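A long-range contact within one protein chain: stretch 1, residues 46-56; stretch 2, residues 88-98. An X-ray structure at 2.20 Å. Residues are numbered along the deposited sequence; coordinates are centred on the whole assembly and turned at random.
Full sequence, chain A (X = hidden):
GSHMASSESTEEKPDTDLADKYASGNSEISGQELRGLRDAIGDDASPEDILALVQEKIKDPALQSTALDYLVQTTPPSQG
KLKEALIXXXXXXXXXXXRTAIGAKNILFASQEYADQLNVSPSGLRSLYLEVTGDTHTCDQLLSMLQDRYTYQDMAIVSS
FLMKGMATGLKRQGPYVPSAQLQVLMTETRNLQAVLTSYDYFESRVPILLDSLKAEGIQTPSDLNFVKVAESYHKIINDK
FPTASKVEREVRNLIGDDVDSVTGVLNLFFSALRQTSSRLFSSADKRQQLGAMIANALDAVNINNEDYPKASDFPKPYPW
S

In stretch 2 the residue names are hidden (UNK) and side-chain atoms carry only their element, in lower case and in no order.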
ATOM      1  N   SER A  46      42.647 -20.357 -21.178  1.00 52.72           N
ATOM      2  CA  SER A  46      42.487 -18.933 -21.448  1.00 46.79           C
ATOM      3  C   SER A  46      41.139 -18.456 -20.916  1.00 46.44           C
ATOM      4  O   SER A  46      40.254 -19.275 -20.661  1.00 46.20           O
ATOM      5  CB  SER A  46      42.601 -18.657 -22.951  1.00 54.88           C
ATOM      6  OG  SER A  46      41.543 -19.274 -23.665  1.00 56.14           O
ATOM      7  N   PRO A  47      40.982 -17.134 -20.724  1.00 47.28           N
ATOM      8  CA  PRO A  47      39.681 -16.568 -20.348  1.00 41.37           C
ATOM      9  C   PRO A  47      38.553 -17.034 -21.270  1.00 46.28           C
ATOM     10  O   PRO A  47      37.452 -17.316 -20.797  1.00 44.54           O
ATOM     11  CB  PRO A  47      39.910 -15.064 -20.477  1.00 40.55           C
ATOM     12  CG  PRO A  47      41.352 -14.893 -20.150  1.00 44.97           C
ATOM     13  CD  PRO A  47      42.046 -16.112 -20.708  1.00 44.59           C
ATOM     14  N   GLU A  48      38.831 -17.105 -22.569  1.00 53.16           N
ATOM     15  CA  GLU A  48      37.864 -17.606 -23.539  1.00 53.37           C
ATOM     16  C   GLU A  48      37.493 -19.058 -23.250  1.00 50.53           C
ATOM     17  O   GLU A  48      36.317 -19.421 -23.265  1.00 48.10           O
ATOM     18  CB  GLU A  48      38.410 -17.483 -24.966  1.00 65.75           C
ATOM     19  CG  GLU A  48      38.512 -16.056 -25.485  1.00 77.61           C
ATOM     20  CD  GLU A  48      39.713 -15.311 -24.936  1.00 87.56           C
ATOM     21  OE1 GLU A  48      40.632 -15.968 -24.405  1.00 83.98           O
ATOM     22  OE2 GLU A  48      39.738 -14.066 -25.038  1.00 92.78           O
ATOM     23  N   ASP A  49      38.507 -19.882 -22.997  1.00 45.42           N
ATOM     24  CA  ASP A  49      38.302 -21.289 -22.668  1.00 49.24           C
ATOM     25  C   ASP A  49      37.454 -21.439 -21.410  1.00 49.91           C
ATOM     26  O   ASP A  49      36.561 -22.285 -21.345  1.00 49.22           O
ATOM     27  CB  ASP A  49      39.643 -22.000 -22.474  1.00 48.58           C
ATOM     28  CG  ASP A  49      40.420 -22.147 -23.766  1.00 56.89           C
ATOM     29  OD1 ASP A  49      39.803 -22.073 -24.850  1.00 57.39           O
ATOM     30  OD2 ASP A  49      41.652 -22.338 -23.695  1.00 57.63           O
ATOM     31  N   ILE A  50      37.752 -20.612 -20.413  1.00 47.19           N
ATOM     32  CA  ILE A  50      37.021 -20.621 -19.153  1.00 38.66           C
ATOM     33  C   ILE A  50      35.543 -20.314 -19.357  1.00 42.93           C
ATOM     34  O   ILE A  50      34.679 -21.067 -18.906  1.00 35.58           O
ATOM     35  CB  ILE A  50      37.611 -19.599 -18.162  1.00 41.78           C
ATOM     36  CG1 ILE A  50      39.023 -20.014 -17.744  1.00 45.90           C
ATOM     37  CG2 ILE A  50      36.709 -19.452 -16.947  1.00 33.37           C
ATOM     38  CD1 ILE A  50      39.828 -18.892 -17.127  1.00 39.53           C
ATOM     39  N   LEU A  51      35.258 -19.216 -20.051  1.00 41.66           N
ATOM     40  CA  LEU A  51      33.880 -18.802 -20.293  1.00 44.91           C
ATOM     41  C   LEU A  51      33.089 -19.861 -21.050  1.00 49.21           C
ATOM     42  O   LEU A  51      31.952 -20.156 -20.697  1.00 43.30           O
ATOM     43  CB  LEU A  51      33.849 -17.479 -21.064  1.00 44.66           C
ATOM     44  CG  LEU A  51      34.298 -16.239 -20.287  1.00 45.93           C
ATOM     45  CD1 LEU A  51      34.358 -15.023 -21.197  1.00 50.76           C
ATOM     46  CD2 LEU A  51      33.368 -15.988 -19.110  1.00 36.49           C
ATOM     47  N   ALA A  52      33.706 -20.447 -22.073  1.00 42.95           N
ATOM     48  CA  ALA A  52      33.067 -21.490 -22.871  1.00 41.49           C
ATOM     49  C   ALA A  52      32.631 -22.670 -22.007  1.00 42.86           C
ATOM     50  O   ALA A  52      31.521 -23.183 -22.154  1.00 45.60           O
ATOM     51  CB  ALA A  52      34.004 -21.960 -23.973  1.00 42.64           C
ATOM     52  N   LEU A  53      33.514 -23.095 -21.110  1.00 41.58           N
ATOM     53  CA  LEU A  53      33.220 -24.195 -20.199  1.00 42.35           C
ATOM     54  C   LEU A  53      32.112 -23.831 -19.212  1.00 46.23           C
ATOM     55  O   LEU A  53      31.334 -24.691 -18.798  1.00 47.55           O
ATOM     56  CB  LEU A  53      34.485 -24.608 -19.441  1.00 37.08           C
ATOM     57  CG  LEU A  53      35.494 -25.448 -20.227  1.00 49.78           C
ATOM     58  CD1 LEU A  53      36.785 -25.614 -19.442  1.00 53.98           C
ATOM     59  CD2 LEU A  53      34.902 -26.804 -20.584  1.00 45.08           C
ATOM     60  N   VAL A  54      32.049 -22.558 -18.835  1.00 43.08           N
ATOM     61  CA  VAL A  54      31.029 -22.082 -17.903  1.00 38.42           C
ATOM     62  C   VAL A  54      29.625 -22.124 -18.511  1.00 40.59           C
ATOM     63  O   VAL A  54      28.694 -22.633 -17.886  1.00 42.04           O
ATOM     64  CB  VAL A  54      31.332 -20.648 -17.420  1.00 40.07           C
ATOM     65  CG1 VAL A  54      30.160 -20.090 -16.628  1.00 42.97           C
ATOM     66  CG2 VAL A  54      32.596 -20.631 -16.576  1.00 36.87           C
ATOM     67  N   GLN A  55      29.474 -21.595 -19.724  1.00 44.21           N
ATOM     68  CA  GLN A  55      28.180 -21.624 -20.405  1.00 53.31           C
ATOM     69  C   GLN A  55      27.737 -23.061 -20.658  1.00 53.41           C
ATOM     70  O   GLN A  55      26.545 -23.369 -20.649  1.00 52.63           O
ATOM     71  CB  GLN A  55      28.226 -20.867 -21.739  1.00 66.59           C
ATOM     72  CG  GLN A  55      29.197 -19.702 -21.806  1.00 74.34           C
ATOM     73  CD  GLN A  55      28.750 -18.503 -20.996  1.00 79.07           C
ATOM     74  OE1 GLN A  55      27.574 -18.369 -20.657  1.00 84.30           O
ATOM     75  NE2 GLN A  55      29.689 -17.615 -20.689  1.00 82.10           N
ATOM     76  N   GLU A  56      28.712 -23.934 -20.886  1.00 57.07           N
ATOM     77  CA  GLU A  56      28.447 -25.332 -21.202  1.00 52.93           C
ATOM     78  C   GLU A  56      27.866 -26.094 -20.013  1.00 45.36           C
ATOM     79  O   GLU A  56      26.904 -26.849 -20.161  1.00 49.39           O
ATOM     80  CB  GLU A  56      29.732 -26.013 -21.680  1.00 58.56           C
ATOM     81  CG  GLU A  56      29.560 -27.467 -22.078  1.00 68.85           C
ATOM     82  CD  GLU A  56      30.879 -28.134 -22.417  1.00 82.02           C
ATOM     83  OE1 GLU A  56      31.881 -27.411 -22.607  1.00 80.31           O
ATOM     84  OE2 GLU A  56      30.914 -29.380 -22.496  1.00 89.23           O
ATOM     85  N   UNK A  88      39.959 -12.211 -15.165  1.00 43.83           N
ATOM     86  CA  UNK A  88      39.627 -11.577 -16.438  1.00 45.91           C
ATOM     87  C   UNK A  88      38.333 -12.147 -17.008  1.00 46.85           C
ATOM     88  O   UNK A  88      37.468 -11.406 -17.477  1.00 49.90           O
ATOM     89  o   UNK A  88      44.307 -11.630 -17.420  1.00 73.28           O
ATOM     90  c   UNK A  88      40.762 -11.753 -17.451  1.00 44.01           C
ATOM     91  c   UNK A  88      42.023 -10.970 -17.131  1.00 60.60           C
ATOM     92  c   UNK A  88      43.214 -11.434 -17.949  1.00 75.40           C
ATOM     93  n   UNK A  88      43.004 -11.611 -19.249  1.00 81.49           N
ATOM     94  N   UNK A  89      38.215 -13.472 -16.973  1.00 41.13           N
ATOM     95  CA  UNK A  89      37.038 -14.162 -17.493  1.00 38.20           C
ATOM     96  C   UNK A  89      35.764 -13.741 -16.766  1.00 37.27           C
ATOM     97  O   UNK A  89      34.731 -13.514 -17.397  1.00 37.78           O
ATOM     98  c   UNK A  89      37.225 -15.668 -17.395  1.00 34.03           C
ATOM     99  N   UNK A  90      35.840 -13.644 -15.443  1.00 37.64           N
ATOM    100  CA  UNK A  90      34.696 -13.209 -14.648  1.00 35.39           C
ATOM    101  C   UNK A  90      34.301 -11.778 -15.004  1.00 41.30           C
ATOM    102  O   UNK A  90      33.117 -11.462 -15.121  1.00 48.21           O
ATOM    103  n   UNK A  90      35.251 -12.291 -10.245  1.00 56.16           N
ATOM    104  c   UNK A  90      34.995 -13.316 -13.150  1.00 30.55           C
ATOM    105  c   UNK A  90      34.117 -13.023 -10.799  1.00 30.99           C
ATOM    106  n   UNK A  90      36.404 -11.239  -8.555  1.00 69.39           N
ATOM    107  c   UNK A  90      33.897 -12.727 -12.274  1.00 34.47           C
ATOM    108  n   UNK A  90      34.350 -12.175  -8.132  1.00 62.17           N
ATOM    109  c   UNK A  90      35.336 -11.903  -8.977  1.00 66.15           C
ATOM    110  N   UNK A  91      35.301 -10.918 -15.178  1.00 46.55           N
ATOM    111  CA  UNK A  91      35.064  -9.529 -15.557  1.00 51.29           C
ATOM    112  C   UNK A  91      34.380  -9.411 -16.915  1.00 53.67           C
ATOM    113  O   UNK A  91      33.492  -8.579 -17.101  1.00 42.97           O
ATOM    114  c   UNK A  91      36.378  -8.748 -15.570  1.00 53.97           C
ATOM    115  c   UNK A  91      36.202  -7.325 -16.062  1.00 70.47           C
ATOM    116  o   UNK A  91      35.578  -6.497 -15.398  1.00 73.66           O
ATOM    117  n   UNK A  91      36.753  -7.033 -17.235  1.00 74.51           N
ATOM    118  N   UNK A  92      34.805 -10.243 -17.861  1.00 50.70           N
ATOM    119  CA  UNK A  92      34.209 -10.257 -19.193  1.00 50.16           C
ATOM    120  C   UNK A  92      32.757 -10.722 -19.116  1.00 47.02           C
ATOM    121  O   UNK A  92      31.878 -10.162 -19.771  1.00 49.64           O
ATOM    122  o   UNK A  92      36.345 -10.707 -20.262  1.00 49.26           O
ATOM    123  c   UNK A  92      34.994 -11.171 -20.155  1.00 45.84           C
ATOM    124  c   UNK A  92      34.353 -11.176 -21.533  1.00 42.60           C
ATOM    125  N   UNK A  93      32.519 -11.748 -18.306  1.00 44.27           N
ATOM    126  CA  UNK A  93      31.177 -12.274 -18.087  1.00 39.98           C
ATOM    127  C   UNK A  93      30.243 -11.205 -17.530  1.00 44.44           C
ATOM    128  O   UNK A  93      29.128 -11.021 -18.022  1.00 47.38           O
ATOM    129  c   UNK A  93      29.332 -15.176 -17.648  1.00 43.32           C
ATOM    130  n   UNK A  93      28.112 -15.421 -17.065  1.00 47.84           N
ATOM    131  c   UNK A  93      27.945 -14.586 -16.056  1.00 41.67           C
ATOM    132  n   UNK A  93      29.014 -13.814 -15.971  1.00 42.62           N
ATOM    133  c   UNK A  93      31.225 -13.472 -17.139  1.00 31.39           C
ATOM    134  c   UNK A  93      29.906 -14.160 -16.963  1.00 41.22           C
ATOM    135  N   UNK A  94      30.703 -10.512 -16.492  1.00 42.88           N
ATOM    136  CA  UNK A  94      29.935  -9.438 -15.874  1.00 39.75           C
ATOM    137  C   UNK A  94      29.657  -8.319 -16.874  1.00 45.98           C
ATOM    138  O   UNK A  94      28.565  -7.752 -16.897  1.00 47.50           O
ATOM    139  o   UNK A  94      30.760  -9.868 -13.627  1.00 43.89           O
ATOM    140  c   UNK A  94      30.672  -8.864 -14.645  1.00 49.50           C
ATOM    141  c   UNK A  94      29.942  -7.648 -14.089  1.00 35.98           C
ATOM    142  N   UNK A  95      30.644  -8.016 -17.709  1.00 46.16           N
ATOM    143  CA  UNK A  95      30.495  -6.984 -18.730  1.00 57.95           C
ATOM    144  C   UNK A  95      29.490  -7.398 -19.799  1.00 55.77           C
ATOM    145  O   UNK A  95      28.679  -6.589 -20.250  1.00 58.08           O
ATOM    146  c   UNK A  95      34.054  -5.459 -19.256  1.00 90.54           C
ATOM    147  c   UNK A  95      32.680  -5.642 -18.637  1.00 72.36           C
ATOM    148  o   UNK A  95      35.036  -5.320 -18.496  1.00 96.30           O
ATOM    149  c   UNK A  95      31.846  -6.672 -19.380  1.00 63.53           C
ATOM    150  o   UNK A  95      34.150  -5.450 -20.502  1.00 96.93           O
ATOM    151  N   UNK A  96      29.553  -8.663 -20.201  1.00 53.36           N
ATOM    152  CA  UNK A  96      28.691  -9.185 -21.254  1.00 56.25           C
ATOM    153  C   UNK A  96      27.225  -9.287 -20.831  1.00 51.30           C
ATOM    154  O   UNK A  96      26.334  -8.821 -21.539  1.00 52.19           O
ATOM    155  n   UNK A  96      27.888 -13.503 -23.572  1.00 73.74           N
ATOM    156  o   UNK A  96      29.928 -13.004 -22.774  1.00 77.81           O
ATOM    157  c   UNK A  96      28.247 -11.302 -22.631  1.00 66.72           C
ATOM    158  c   UNK A  96      28.760 -12.681 -23.000  1.00 76.76           C
ATOM    159  c   UNK A  96      29.196 -10.558 -21.707  1.00 54.42           C
ATOM    160  N   UNK A  97      26.981  -9.892 -19.673  1.00 47.25           N
ATOM    161  CA  UNK A  97      25.616 -10.144 -19.217  1.00 43.90           C
ATOM    162  C   UNK A  97      25.043  -8.984 -18.408  1.00 51.35           C
ATOM    163  O   UNK A  97      23.832  -8.757 -18.408  1.00 57.31           O
ATOM    164  c   UNK A  97      26.948 -13.282 -19.369  1.00 52.35           C
ATOM    165  c   UNK A  97      25.710 -12.679 -19.210  1.00 51.52           C
ATOM    166  c   UNK A  97      25.565 -11.429 -18.391  1.00 40.99           C
ATOM    167  c   UNK A  97      25.977 -14.991 -20.733  1.00 54.24           C
ATOM    168  c   UNK A  97      24.609 -13.250 -19.829  1.00 55.14           C
ATOM    169  c   UNK A  97      27.083 -14.431 -20.125  1.00 52.37           C
ATOM    170  c   UNK A  97      24.738 -14.400 -20.585  1.00 56.80           C
ATOM    171  N   UNK A  98      25.918  -8.247 -17.729  1.00 51.88           N
ATOM    172  CA  UNK A  98      25.508  -7.125 -16.903  1.00 47.61           C
ATOM    173  C   UNK A  98      24.505  -7.489 -15.825  1.00 46.22           C
ATOM    174  O   UNK A  98      24.754  -8.374 -15.006  1.00 41.77           O
TER

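Residues 47-56 and 88-97 form two helices whose axes approach to 8.9 Å and cross at -59°. Position 88 carries three side-chain carbons, the third bearing one oxygen and one nitrogen, the pattern of a terminal amide. That nitrogen lies 3.8 Å from Pro47 CG. The residue is Gln88, with NE2 as the contacting atom.

Position 89 has a single side-chain carbon. This CB points toward the first helix and lies 3.8 Å from Ile50 CG2, 4.1 Å from Pro47 CB and 4.2 Å from Leu51 CG; the residue is therefore Ala89. The Pro47 and Ala89 CA atoms are only 4.6 Å apart, so the backbones come close where this small side chain sits.

At position 90, three carbons lead to a nitrogen and then to a carbon carrying two further nitrogens. This guanidinium group identifies Arg90, whose CA-to-CB bond points away from stretch 1 and which makes no contact with it. Position 91 has two carbons, the second with one oxygen and one nitrogen: a short amide, hence Asn91, out of reach of the first helix.

The side chain of position 92 branches at its first carbon into one oxygen and one carbon, and the branch carbon lies 3.9 Å from Leu51 CD1; this is Thr92, and the contacting atom is CG2. Thr92 OG1 donates a hydrogen bond to Gln88 O one turn earlier, at 3.1 Å. The hydroxyl is thus satisfied within its own helix as the methyl group meets Leu51.

Position 93 shows one carbon followed by a five-membered ring of three carbons and two nitrogens, an imidazole. Its CB lies 3.8 Å from Leu51 CD2, and both Leu51 and Gln55 approach the edge of the ring, near its plane. This is His93, buried, with its CA-to-CB bond directed toward stretch 1; His93 NE2 is hydrogen-bonded elsewhere in the structure.

Position 94 repeats the branch into one oxygen and one carbon and is Thr94, out of reach of the first helix. Position 95 has three carbons, the last with two oxygens, a carboxylate that defines Glu95. Asn91 ND2 donates a weak hydrogen bond to Glu95 OE2 at 2.7 Å, along the side of the helix remote from the contact. Position 96 again ends three carbons with one oxygen and one nitrogen, giving Gln96; although its CB points toward stretch 1, its side chain makes no contact there.

Position 97 carries one carbon and a six-membered carbon ring without a hydroxyl; the ring meets the side-chain amide of Gln55 obliquely, so it is Phe97. Position 98 has no side-chain atoms and is Gly98; its positive phi, 57°, favours glycine as the chain leaves helical geometry.

The contact works by packing, with no hydrogen bond between the stretches. Ala89 allows close approach among Pro47, Ile50 and Leu51, and Leu51 CD2 reaches 3.3 Å from Ala89 O. Leu51 also meets Thr92 and His93, and Gln55 extends the interface to Phe97. Altogether 389 Å² is buried, both sides summed.

Stretch 2, residues 88-98: QARNTHTEQFG
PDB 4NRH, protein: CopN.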